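Long-range contacts in metallo-beta-lactamase (Serratia marcescens, PDB 5B1U), which hydrolyses beta-lactam antibiotics at a two-zinc active site, occupied here by a ring-opened carbapenem, probably the product of its own reaction: residues L39-T44 and E75-G80; H145-H150 and F172-T177; G95-D100 and H150-I155. All blocks are in the same frame, centred on the assembly; numbering follows the deposited sequence.

Contact 1. Residues L39-T44 and E75-G80; sequences LVDGTT and EDHAGG. With ZN (zinc ion), chain C; HIW ((2R,4S)-2-[(1S,2R)-1-carboxy-2-hydroxypropyl]-4-[(2-{[(Z)-iminomethyl]amino}ethyl)sulfanyl]-3,4-dihydro-2H-pyrrole-5-ca rboxylic acid), chain V.
Asp76 and His77 close the zinc-binding HxHxDH motif of the metallo-beta-lactamases, and the turn Asp41-Thr44 at the end of strand 37-40 grips the short helix that bears them. The grip is mostly backbone. The carbonyl O of His77 accepts Gly42 N at 3.0 Å, the donor arriving almost in line with the C=O bond (169°), and takes a second, weak bond from Thr43 N. In return Gly80 N reaches Thr43 O at 2.9 Å from above the carbonyl plane. Glycine suits Gly42 and Gly80, whose CA atoms are 4.3 Å apart, since neither has a CB to run into the other segment. Thr43 OG1 turns back and donates to Gly42 O within the turn, while Thr44 OG1 points the other way, accepting from Gly47 N at the start of helix 47-57 and also bonding Ser6.

Asp41 and His77 lie side by side and point the same way, with carboxylate and imidazole planes 44° apart. A water in the ring plane joins them: it accepts from His77 ND1 at 2.8 Å and lies 2.7 Å from Asp41 OD2, to which it probably donates; Thr71 also bonds that oxygen. His77 NE2 binds zinc at 2.2 Å, which leaves ND1 to carry the hydrogen given to the water. With CG anti to the carbonyl carbon (chi1 -55°), the ring leads away from the turn and into the metal site. Asp76 OD2 binds the same zinc at 2.2 Å, and its other oxygen, OD1, accepts from the metal-bound water. His215 and the ligand's O32 and N4 complete the shell. Through the water at ND1, Asp41 is a second-shell partner of His77 and probably helps to hold its ring, in the Asp-His-His zinc site typical of subclass B3 enzymes.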
loop_
_atom_site.group_PDB
_atom_site.type_symbol
_atom_site.label_atom_id
_atom_site.label_comp_id
_atom_site.label_asym_id
_atom_site.label_seq_id
_atom_site.Cartn_x
_atom_site.Cartn_y
_atom_site.Cartn_z
ATOM N N LEU A 39 8.995 -5.041 -3.765
ATOM C CA LEU A 39 8.723 -4.081 -2.683
ATOM C C LEU A 39 7.385 -3.422 -2.929
ATOM O O LEU A 39 7.098 -2.990 -4.043
ATOM C CB LEU A 39 9.809 -3.020 -2.702
ATOM C CG LEU A 39 9.615 -1.869 -1.722
ATOM C CD1 LEU A 39 9.628 -2.345 -0.281
ATOM C CD2 LEU A 39 10.734 -0.843 -1.926
ATOM N N VAL A 40 6.554 -3.367 -1.896
ATOM C CA VAL A 40 5.317 -2.619 -1.969
ATOM C C VAL A 40 5.404 -1.338 -1.168
ATOM O O VAL A 40 5.627 -1.389 0.058
ATOM C CB VAL A 40 4.127 -3.451 -1.447
ATOM C CG1 VAL A 40 2.825 -2.700 -1.736
ATOM C CG2 VAL A 40 4.157 -4.849 -2.055
ATOM N N ASP A 41 5.276 -0.229 -1.895
ATOM C CA ASP A 41 5.395 1.154 -1.412
ATOM C C ASP A 41 6.777 1.595 -1.000
ATOM O O ASP A 41 7.661 0.779 -0.786
ATOM C CB ASP A 41 4.339 1.504 -0.357
ATOM C CG ASP A 41 2.958 1.744 -0.979
ATOM O OD1 ASP A 41 2.908 1.968 -2.217
ATOM O OD2 ASP A 41 1.964 1.762 -0.228
ATOM N N GLY A 42 6.965 2.922 -0.944
ATOM C CA GLY A 42 8.248 3.515 -0.617
ATOM C C GLY A 42 8.302 4.313 0.662
ATOM O O GLY A 42 9.366 4.773 1.054
ATOM N N THR A 43 7.134 4.576 1.252
ATOM C CA THR A 43 7.002 5.540 2.359
ATOM C C THR A 43 7.380 6.921 1.853
ATOM O O THR A 43 7.000 7.267 0.742
ATOM C CB THR A 43 7.679 5.096 3.679
ATOM O OG1 THR A 43 9.067 5.455 3.709
ATOM C CG2 THR A 43 7.495 3.588 3.901
ATOM N N THR A 44 7.832 7.768 2.756
ATOM C CA THR A 44 8.142 9.148 2.413
ATOM C C THR A 44 9.485 9.239 1.754
ATOM O O THR A 44 10.285 8.308 1.774
ATOM C CB THR A 44 8.138 10.035 3.677
ATOM O OG1 THR A 44 9.137 9.527 4.555
ATOM C CG2 THR A 44 6.821 10.033 4.368
ATOM N N GLU A 75 2.493 11.692 -1.094
ATOM C CA GLU A 75 3.846 11.765 -0.538
ATOM C C GLU A 75 4.105 10.719 0.537
ATOM O O GLU A 75 5.260 10.294 0.719
ATOM C CB GLU A 75 4.147 13.162 0.010
ATOM C CG GLU A 75 3.312 13.544 1.247
ATOM C CD GLU A 75 3.636 14.900 1.880
ATOM O OE1 GLU A 75 4.830 15.264 1.977
ATOM O OE2 GLU A 75 2.690 15.557 2.376
ATOM N N ASP A 76 3.097 10.366 1.328
ATOM C CA ASP A 76 3.341 9.531 2.477
ATOM C C ASP A 76 3.602 8.057 2.104
ATOM O O ASP A 76 4.296 7.354 2.839
ATOM C CB ASP A 76 2.249 9.704 3.551
ATOM C CG ASP A 76 0.836 9.542 3.062
ATOM O OD1 ASP A 76 0.514 9.863 1.906
ATOM O OD2 ASP A 76 0.010 9.125 3.896
ATOM N N HIS A 77 3.066 7.628 0.955
ATOM C CA HIS A 77 3.211 6.225 0.497
ATOM C C HIS A 77 4.221 6.092 -0.633
ATOM O O HIS A 77 4.898 5.061 -0.773
ATOM C CB HIS A 77 1.873 5.680 0.045
ATOM C CG HIS A 77 0.813 5.807 1.088
ATOM N ND1 HIS A 77 0.799 5.028 2.235
ATOM C CD2 HIS A 77 -0.120 6.779 1.276
ATOM C CE1 HIS A 77 -0.179 5.463 3.026
ATOM N NE2 HIS A 77 -0.699 6.551 2.495
ATOM N N ALA A 78 4.282 7.121 -1.465
ATOM C CA ALA A 78 5.037 7.106 -2.738
ATOM C C ALA A 78 6.252 8.037 -2.718
ATOM O O ALA A 78 7.083 8.005 -3.652
ATOM C CB ALA A 78 4.176 7.510 -3.908
ATOM N N GLY A 79 6.383 8.856 -1.679
ATOM C CA GLY A 79 7.440 9.852 -1.653
ATOM C C GLY A 79 8.813 9.225 -1.723
ATOM O O GLY A 79 9.722 9.856 -2.250
ATOM N N GLY A 80 8.966 8.006 -1.196
ATOM C CA GLY A 80 10.224 7.309 -1.220
ATOM C C GLY A 80 10.447 6.404 -2.438
ATOM O O GLY A 80 11.515 5.801 -2.591
HETATM ZN ZN ZN C . -1.855 8.125 3.441
HETATM O O31 HIW V . -5.797 7.256 4.131
HETATM C C31 HIW V . -4.739 7.844 3.842
HETATM O O32 HIW V . -3.847 7.237 3.090
HETATM C C3 HIW V . -4.464 9.129 4.471
HETATM N N4 HIW V . -3.332 9.687 4.406
HETATM C C2 HIW V . -5.519 9.925 5.172
HETATM C C1 HIW V . -4.781 11.252 5.359
HETATM C C5 HIW V . -3.274 10.954 5.145
HETATM C C6 HIW V . -2.452 11.977 4.362
HETATM C C7 HIW V . -2.195 13.176 5.241
HETATM O O71 HIW V . -1.645 14.155 4.774
HETATM O O72 HIW V . -2.378 13.122 6.537
HETATM C C61 HIW V . -3.100 12.463 3.071
HETATM O O62 HIW V . -3.829 11.435 2.390
HETATM C C62 HIW V . -2.035 12.988 2.105
HETATM S S21 HIW V . -6.137 9.070 6.642
HETATM C C22 HIW V . -4.694 8.638 7.606
HETATM C C23 HIW V . -4.904 7.489 8.597
HETATM N N24 HIW V . -5.752 6.410 8.113
HETATM C C25 HIW V . -7.043 6.331 8.430
HETATM N N26 HIW V . -7.700 5.353 8.005
HETATM O O HOH W 1 2.143 2.568 2.340
HETATM O O HOH W 2 -2.142 9.324 1.797
#

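Contact 2. Residues H145-H150 and F172-T177; sequences HATPGH and FADSLT. With ZN (zinc ion), chain B; HIW ((2R,4S)-2-[(1S,2R)-1-carboxy-2-hydroxypropyl]-4-[(2-{[(Z)-iminomethyl]amino}ethyl)sulfanyl]-3,4-dihydro-2H-pyrrole-5-ca rboxylic acid), chain V.
His150 and Thr177 run side by side in the same direction, and the imidazole is fixed by its edge and by one face. At the edge, His150 ND1 donates to Thr177 O over 2.9 Å; the bond is nearly straight (164°), lies on a lone pair of the carbonyl and stays 2° from the ring plane. The Thr177 carbonyl at ND1 and the zinc at NE2 together fix the ring's rotation. With CG anti to the backbone N (chi1 -179°), the ring extends so that His150 NE2 meets zinc at 2.1 Å; His72 and His74 bind the same ion, and a water shared with the second zinc completes the set.

Over one face lies Ser175, modelled in two conformers; in the one described, its OG lies 3.3 Å above the plane of the His150 ring, over its centre, and its CB makes a CH-pi contact 3.9 Å from the ring centroid. In this conformer Ser175 OG accepts from Thr177 N, an ST turn, and donates to ligand carboxylate O31 at 2.6 Å; Thr177 OG1 donates to O31 at 2.7 Å. Small hydroxyl residues suit both places, close to the ring yet able to hold an anion.

Further back, Thr147 and Asp174 slide past each other, Thr147 OG1 lying 3.5 Å from Asp174 CB. Thr147 OG1 bonds Thr156, and Asp174 OD1 accepts from His72 ND1. One water ties Thr147 O, His150 N and Ser175 O together.

With zinc on NE2 the hydrogen sits on ND1, and its bond to Thr177 O probably makes NE2 a stronger donor to the metal.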
loop_
_atom_site.group_PDB
_atom_site.type_symbol
_atom_site.label_atom_id
_atom_site.label_comp_id
_atom_site.label_asym_id
_atom_site.label_seq_id
_atom_site.Cartn_x
_atom_site.Cartn_y
_atom_site.Cartn_z
ATOM N N HIS A 145 -5.520 -5.296 -7.757
ATOM C CA HIS A 145 -6.964 -5.029 -7.693
ATOM C C HIS A 145 -7.153 -3.515 -7.699
ATOM O O HIS A 145 -6.670 -2.834 -6.805
ATOM C CB HIS A 145 -7.525 -5.591 -6.429
ATOM C CG HIS A 145 -7.251 -7.048 -6.252
ATOM N ND1 HIS A 145 -8.189 -8.024 -6.521
ATOM C CD2 HIS A 145 -6.162 -7.693 -5.768
ATOM C CE1 HIS A 145 -7.664 -9.202 -6.258
ATOM N NE2 HIS A 145 -6.433 -9.028 -5.829
ATOM N N ALA A 146 -7.898 -3.005 -8.672
ATOM C CA ALA A 146 -8.222 -1.592 -8.705
ATOM C C ALA A 146 -9.064 -1.260 -7.498
ATOM O O ALA A 146 -10.144 -1.803 -7.320
ATOM C CB ALA A 146 -8.937 -1.213 -10.002
ATOM N N THR A 147 -8.591 -0.284 -6.715
ATOM C CA THR A 147 -9.336 0.207 -5.584
ATOM C C THR A 147 -9.280 1.740 -5.589
ATOM O O THR A 147 -8.727 2.365 -4.674
ATOM C CB THR A 147 -8.869 -0.388 -4.226
ATOM O OG1 THR A 147 -7.472 -0.134 -4.003
ATOM C CG2 THR A 147 -9.087 -1.847 -4.159
ATOM N N PRO A 148 -9.927 2.354 -6.582
ATOM C CA PRO A 148 -9.985 3.813 -6.688
ATOM C C PRO A 148 -10.859 4.487 -5.634
ATOM O O PRO A 148 -11.652 3.837 -4.927
ATOM C CB PRO A 148 -10.590 4.030 -8.073
ATOM C CG PRO A 148 -11.444 2.851 -8.257
ATOM C CD PRO A 148 -10.642 1.726 -7.690
ATOM N N GLY A 149 -10.654 5.781 -5.485
ATOM C CA GLY A 149 -11.514 6.582 -4.649
ATOM C C GLY A 149 -10.757 7.616 -3.884
ATOM O O GLY A 149 -10.968 8.816 -4.031
ATOM N N HIS A 150 -9.785 7.147 -3.119
ATOM C CA HIS A 150 -8.812 8.026 -2.482
ATOM C C HIS A 150 -7.912 8.652 -3.565
ATOM O O HIS A 150 -7.505 9.811 -3.444
ATOM C CB HIS A 150 -8.059 7.239 -1.397
ATOM C CG HIS A 150 -7.044 8.030 -0.645
ATOM N ND1 HIS A 150 -7.346 8.765 0.487
ATOM C CD2 HIS A 150 -5.691 8.010 -0.726
ATOM C CE1 HIS A 150 -6.228 9.257 0.993
ATOM N NE2 HIS A 150 -5.225 8.881 0.220
ATOM N N PHE A 172 -2.086 -6.318 0.732
ATOM C CA PHE A 172 -1.587 -4.975 1.037
ATOM C C PHE A 172 -2.655 -3.994 0.611
ATOM O O PHE A 172 -2.893 -3.760 -0.589
ATOM C CB PHE A 172 -0.258 -4.705 0.350
ATOM C CG PHE A 172 0.498 -3.521 0.925
ATOM C CD1 PHE A 172 0.036 -2.215 0.781
ATOM C CD2 PHE A 172 1.676 -3.714 1.621
ATOM C CE1 PHE A 172 0.759 -1.134 1.275
ATOM C CE2 PHE A 172 2.392 -2.640 2.131
ATOM C CZ PHE A 172 1.944 -1.342 1.942
ATOM N N ALA A 173 -3.370 -3.486 1.606
ATOM C CA ALA A 173 -4.626 -2.756 1.373
ATOM C C ALA A 173 -4.347 -1.267 1.150
ATOM O O ALA A 173 -3.817 -0.592 2.025
ATOM C CB ALA A 173 -5.547 -2.909 2.573
ATOM N N ASP A 174 -4.676 -0.774 -0.029
ATOM C CA ASP A 174 -4.635 0.666 -0.288
ATOM C C ASP A 174 -5.615 1.423 0.600
ATOM O O ASP A 174 -6.542 0.835 1.163
ATOM C CB ASP A 174 -4.954 0.931 -1.752
ATOM C CG ASP A 174 -4.639 2.327 -2.207
ATOM O OD1 ASP A 174 -3.867 3.020 -1.525
ATOM O OD2 ASP A 174 -5.220 2.710 -3.225
ATOM N N SER A 175 -5.352 2.703 0.772
ATOM C CA SER A 175 -6.266 3.599 1.486
ATOM C C SER A 175 -7.598 3.699 0.794
ATOM O O SER A 175 -7.663 3.924 -0.407
ATOM C CB SER A 175 -5.693 4.999 1.554
ATOM O OG SER A 175 -6.684 5.874 2.054
ATOM N N LEU A 176 -8.664 3.635 1.574
ATOM C CA LEU A 176 -10.026 3.781 1.098
ATOM C C LEU A 176 -10.730 4.995 1.669
ATOM O O LEU A 176 -11.955 4.991 1.820
ATOM C CB LEU A 176 -10.820 2.541 1.475
ATOM C CG LEU A 176 -10.228 1.206 1.050
ATOM C CD1 LEU A 176 -11.048 0.039 1.532
ATOM C CD2 LEU A 176 -10.003 1.171 -0.457
ATOM N N THR A 177 -9.945 6.002 2.059
ATOM C CA THR A 177 -10.458 7.111 2.860
ATOM C C THR A 177 -10.901 8.313 2.024
ATOM O O THR A 177 -10.167 8.826 1.181
ATOM C CB THR A 177 -9.410 7.590 3.858
ATOM O OG1 THR A 177 -8.205 7.924 3.141
ATOM C CG2 THR A 177 -9.141 6.533 4.829
HETATM ZN ZN ZN B . -3.161 9.114 0.258
HETATM O O31 HIW V . -5.797 7.256 4.131
HETATM C C31 HIW V . -4.739 7.844 3.842
HETATM O O32 HIW V . -3.847 7.237 3.090
HETATM C C3 HIW V . -4.464 9.129 4.471
HETATM N N4 HIW V . -3.332 9.687 4.406
HETATM C C2 HIW V . -5.519 9.925 5.172
HETATM C C1 HIW V . -4.781 11.252 5.359
HETATM C C5 HIW V . -3.274 10.954 5.145
HETATM C C6 HIW V . -2.452 11.977 4.362
HETATM C C7 HIW V . -2.195 13.176 5.241
HETATM O O71 HIW V . -1.645 14.155 4.774
HETATM O O72 HIW V . -2.378 13.122 6.537
HETATM C C61 HIW V . -3.100 12.463 3.071
HETATM O O62 HIW V . -3.829 11.435 2.390
HETATM C C62 HIW V . -2.035 12.988 2.105
HETATM S S21 HIW V . -6.137 9.070 6.642
HETATM C C22 HIW V . -4.694 8.638 7.606
HETATM C C23 HIW V . -4.904 7.489 8.597
HETATM N N24 HIW V . -5.752 6.410 8.113
HETATM C C25 HIW V . -7.043 6.331 8.430
HETATM N N26 HIW V . -7.700 5.353 8.005
HETATM O O HOH W 3 -8.650 4.447 -2.964
HETATM O O HOH W 4 -11.755 10.137 -1.644
HETATM O O HOH W 2 -2.142 9.324 1.797
#

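Contact 3. Residues G95-D100 and H150-I155; sequences GAANVD and HTEGGI. With NA (sodium ion), chain E; NA (sodium ion), chain D; ZN (zinc ion), chain B; HIW ((2R,4S)-2-[(1S,2R)-1-carboxy-2-hydroxypropyl]-4-[(2-{[(Z)-iminomethyl]amino}ethyl)sulfanyl]-3,4-dihydro-2H-pyrrole-5-ca rboxylic acid), chain V.
Asn98 OD1 is held by two partners: a sodium ion at 2.8 Å and Gly153 N, whose hydrogen bond is weak at 3.0 Å with a bent N-H. The amide's other end is equally busy. Asn98 ND2 donates to Thr151 OG1 over 3.0 Å, nearly straight at 169° and 1° from the amide plane, and gives its second hydrogen to a water. Asparagine suits this spot because one flat group both accepts and donates, reading two points of the type I turn Thr151-Gly154. The side chains of Asn98 and Thr151 cross at about a right angle. Thr151 OG1 sits between its own backbone N and carbonyl carbon (chi1 67°), which turns it to meet the amide, and the threonine also packs on His72 and His74.

Gly153 lies hard against the 95-98 bend, itself closed by the bond from Asn98 N to Gly95 O. With no side chain on either glycine, Gly95 CA comes within 3.3 Å of Gly153 O in a CA-H...O contact. Gly153 O also binds a second sodium ion at 2.9 Å, together with Ser70 O, Thr71 O and the water held by Asn98 ND2, so ion and water extend the network. Thr101 OG1 shares the first sodium with Asn98.

Side-chain packing adds to this: Ala97 CB rests on the extended chain of Glu152, 3.5 Å from Glu152 CG, and Ile155 CG1 lies against the Gly95 backbone. The bend after strand 91-95 is so joined to the turn before strand 155-163, immediately after zinc ligand His150: a loop-to-loop junction between the two sheets of the alpha-beta/beta-alpha sandwich that defines the metallo-beta-lactamase fold.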
loop_
_atom_site.group_PDB
_atom_site.type_symbol
_atom_site.label_atom_id
_atom_site.label_comp_id
_atom_site.label_asym_id
_atom_site.label_seq_id
_atom_site.Cartn_x
_atom_site.Cartn_y
_atom_site.Cartn_z
ATOM N N GLY A 95 -1.479 1.764 -10.821
ATOM C CA GLY A 95 -2.707 1.931 -11.583
ATOM C C GLY A 95 -2.535 2.986 -12.648
ATOM O O GLY A 95 -1.865 4.001 -12.452
ATOM N N ALA A 96 -3.257 2.814 -13.742
ATOM C CA ALA A 96 -3.082 3.645 -14.905
ATOM C C ALA A 96 -3.179 5.113 -14.594
ATOM O O ALA A 96 -2.370 5.896 -15.100
ATOM C CB ALA A 96 -4.088 3.265 -15.974
ATOM N N ALA A 97 -4.190 5.511 -13.813
ATOM C CA ALA A 97 -4.469 6.936 -13.602
ATOM C C ALA A 97 -3.500 7.578 -12.630
ATOM O O ALA A 97 -3.519 8.824 -12.461
ATOM C CB ALA A 97 -5.894 7.114 -13.143
ATOM N N ASN A 98 -2.653 6.764 -11.988
ATOM C CA ASN A 98 -1.655 7.319 -11.076
ATOM C C ASN A 98 -0.252 7.324 -11.642
ATOM O O ASN A 98 0.670 7.893 -11.026
ATOM C CB ASN A 98 -1.594 6.584 -9.732
ATOM C CG ASN A 98 -2.770 6.848 -8.832
ATOM O OD1 ASN A 98 -3.655 7.700 -9.112
ATOM N ND2 ASN A 98 -2.762 6.185 -7.672
ATOM N N VAL A 99 -0.091 6.782 -12.846
ATOM C CA VAL A 99 1.254 6.747 -13.455
ATOM C C VAL A 99 1.851 8.162 -13.589
ATOM O O VAL A 99 2.994 8.409 -13.187
ATOM C CB VAL A 99 1.232 5.985 -14.805
ATOM C CG1 VAL A 99 2.535 6.190 -15.559
ATOM C CG2 VAL A 99 0.921 4.522 -14.591
ATOM N N ASP A 100 1.096 9.100 -14.134
ATOM C CA ASP A 100 1.640 10.460 -14.347
ATOM C C ASP A 100 1.975 11.154 -13.032
ATOM O O ASP A 100 2.973 11.831 -12.923
ATOM C CB ASP A 100 0.672 11.342 -15.132
ATOM C CG ASP A 100 0.613 10.983 -16.576
ATOM O OD1 ASP A 100 1.348 10.060 -16.961
ATOM O OD2 ASP A 100 -0.270 11.516 -17.283
ATOM N N HIS A 150 -9.785 7.147 -3.119
ATOM C CA HIS A 150 -8.812 8.026 -2.482
ATOM C C HIS A 150 -7.912 8.652 -3.565
ATOM O O HIS A 150 -7.505 9.811 -3.444
ATOM C CB HIS A 150 -8.059 7.239 -1.397
ATOM C CG HIS A 150 -7.044 8.030 -0.645
ATOM N ND1 HIS A 150 -7.346 8.765 0.487
ATOM C CD2 HIS A 150 -5.691 8.010 -0.726
ATOM C CE1 HIS A 150 -6.228 9.257 0.993
ATOM N NE2 HIS A 150 -5.225 8.881 0.220
ATOM N N THR A 151 -7.572 7.856 -4.577
ATOM C CA THR A 151 -6.986 8.340 -5.823
ATOM C C THR A 151 -7.606 7.512 -6.956
ATOM O O THR A 151 -8.090 6.374 -6.741
ATOM C CB THR A 151 -5.448 8.163 -5.892
ATOM O OG1 THR A 151 -5.123 6.769 -5.931
ATOM C CG2 THR A 151 -4.693 8.858 -4.758
ATOM N N GLU A 152 -7.501 8.021 -8.186
ATOM C CA GLU A 152 -8.090 7.314 -9.299
ATOM C C GLU A 152 -7.359 6.021 -9.626
ATOM O O GLU A 152 -7.980 5.040 -10.046
ATOM C CB GLU A 152 -8.127 8.197 -10.539
ATOM C CG GLU A 152 -9.031 7.672 -11.619
ATOM C CD GLU A 152 -9.229 8.673 -12.748
ATOM O OE1 GLU A 152 -8.793 9.849 -12.615
ATOM O OE2 GLU A 152 -9.938 8.290 -13.709
ATOM N N GLY A 153 -6.048 5.999 -9.425
ATOM C CA GLY A 153 -5.250 4.833 -9.790
ATOM C C GLY A 153 -4.879 3.931 -8.632
ATOM O O GLY A 153 -3.946 3.141 -8.768
ATOM N N GLY A 154 -5.618 4.012 -7.528
ATOM C CA GLY A 154 -5.262 3.203 -6.339
ATOM C C GLY A 154 -5.328 1.724 -6.632
ATOM O O GLY A 154 -6.274 1.230 -7.304
ATOM N N ILE A 155 -4.324 0.987 -6.166
ATOM C CA ILE A 155 -4.292 -0.469 -6.303
ATOM C C ILE A 155 -4.066 -1.088 -4.926
ATOM O O ILE A 155 -3.171 -0.672 -4.169
ATOM C CB ILE A 155 -3.162 -0.933 -7.266
ATOM C CG1 ILE A 155 -3.340 -0.343 -8.663
ATOM C CG2 ILE A 155 -3.073 -2.449 -7.286
ATOM C CD1 ILE A 155 -4.419 -0.943 -9.496
HETATM NA NA NA E . -1.286 2.312 -7.990
HETATM NA NA NA D . -3.286 10.510 -9.129
HETATM ZN ZN ZN B . -3.161 9.114 0.258
HETATM O O31 HIW V . -5.797 7.256 4.131
HETATM C C31 HIW V . -4.739 7.844 3.842
HETATM O O32 HIW V . -3.847 7.237 3.090
HETATM C C3 HIW V . -4.464 9.129 4.471
HETATM N N4 HIW V . -3.332 9.687 4.406
HETATM C C2 HIW V . -5.519 9.925 5.172
HETATM C C1 HIW V . -4.781 11.252 5.359
HETATM C C5 HIW V . -3.274 10.954 5.145
HETATM C C6 HIW V . -2.452 11.977 4.362
HETATM C C7 HIW V . -2.195 13.176 5.241
HETATM O O71 HIW V . -1.645 14.155 4.774
HETATM O O72 HIW V . -2.378 13.122 6.537
HETATM C C61 HIW V . -3.100 12.463 3.071
HETATM O O62 HIW V . -3.829 11.435 2.390
HETATM C C62 HIW V . -2.035 12.988 2.105
HETATM S S21 HIW V . -6.137 9.070 6.642
HETATM C C22 HIW V . -4.694 8.638 7.606
HETATM C C23 HIW V . -4.904 7.489 8.597
HETATM N N24 HIW V . -5.752 6.410 8.113
HETATM C C25 HIW V . -7.043 6.331 8.430
HETATM N N26 HIW V . -7.700 5.353 8.005
HETATM O O HOH W 5 -0.124 4.765 -7.469
HETATM O O HOH W 2 -2.142 9.324 1.797
HETATM O O HOH W 6 -4.823 11.429 -7.414
#

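How the contacts relate
From the N terminus, contact 1 comes first: it closes the 30 residues between its segments, which include helix 47-57 and strand 65-69, and is complete at Gly80. Contact 3 then opens at Gly95 after strand 91-95. Contact 2 opens at His145, inside that span, and closes at Thr177, beyond the end of contact 3, so the two cross and share His150. A probable hydrogen bond from Thr147 N to Gly154 O binds them. Contact 1 belongs to the sheet with strand 37-40 and contact 2 to that with strands 140-146 and 166-173; contact 3 and the packing of Phe172 on Val40 and Asp41 tie the sheets together. One water belonging to all three contacts bridges the zinc ions.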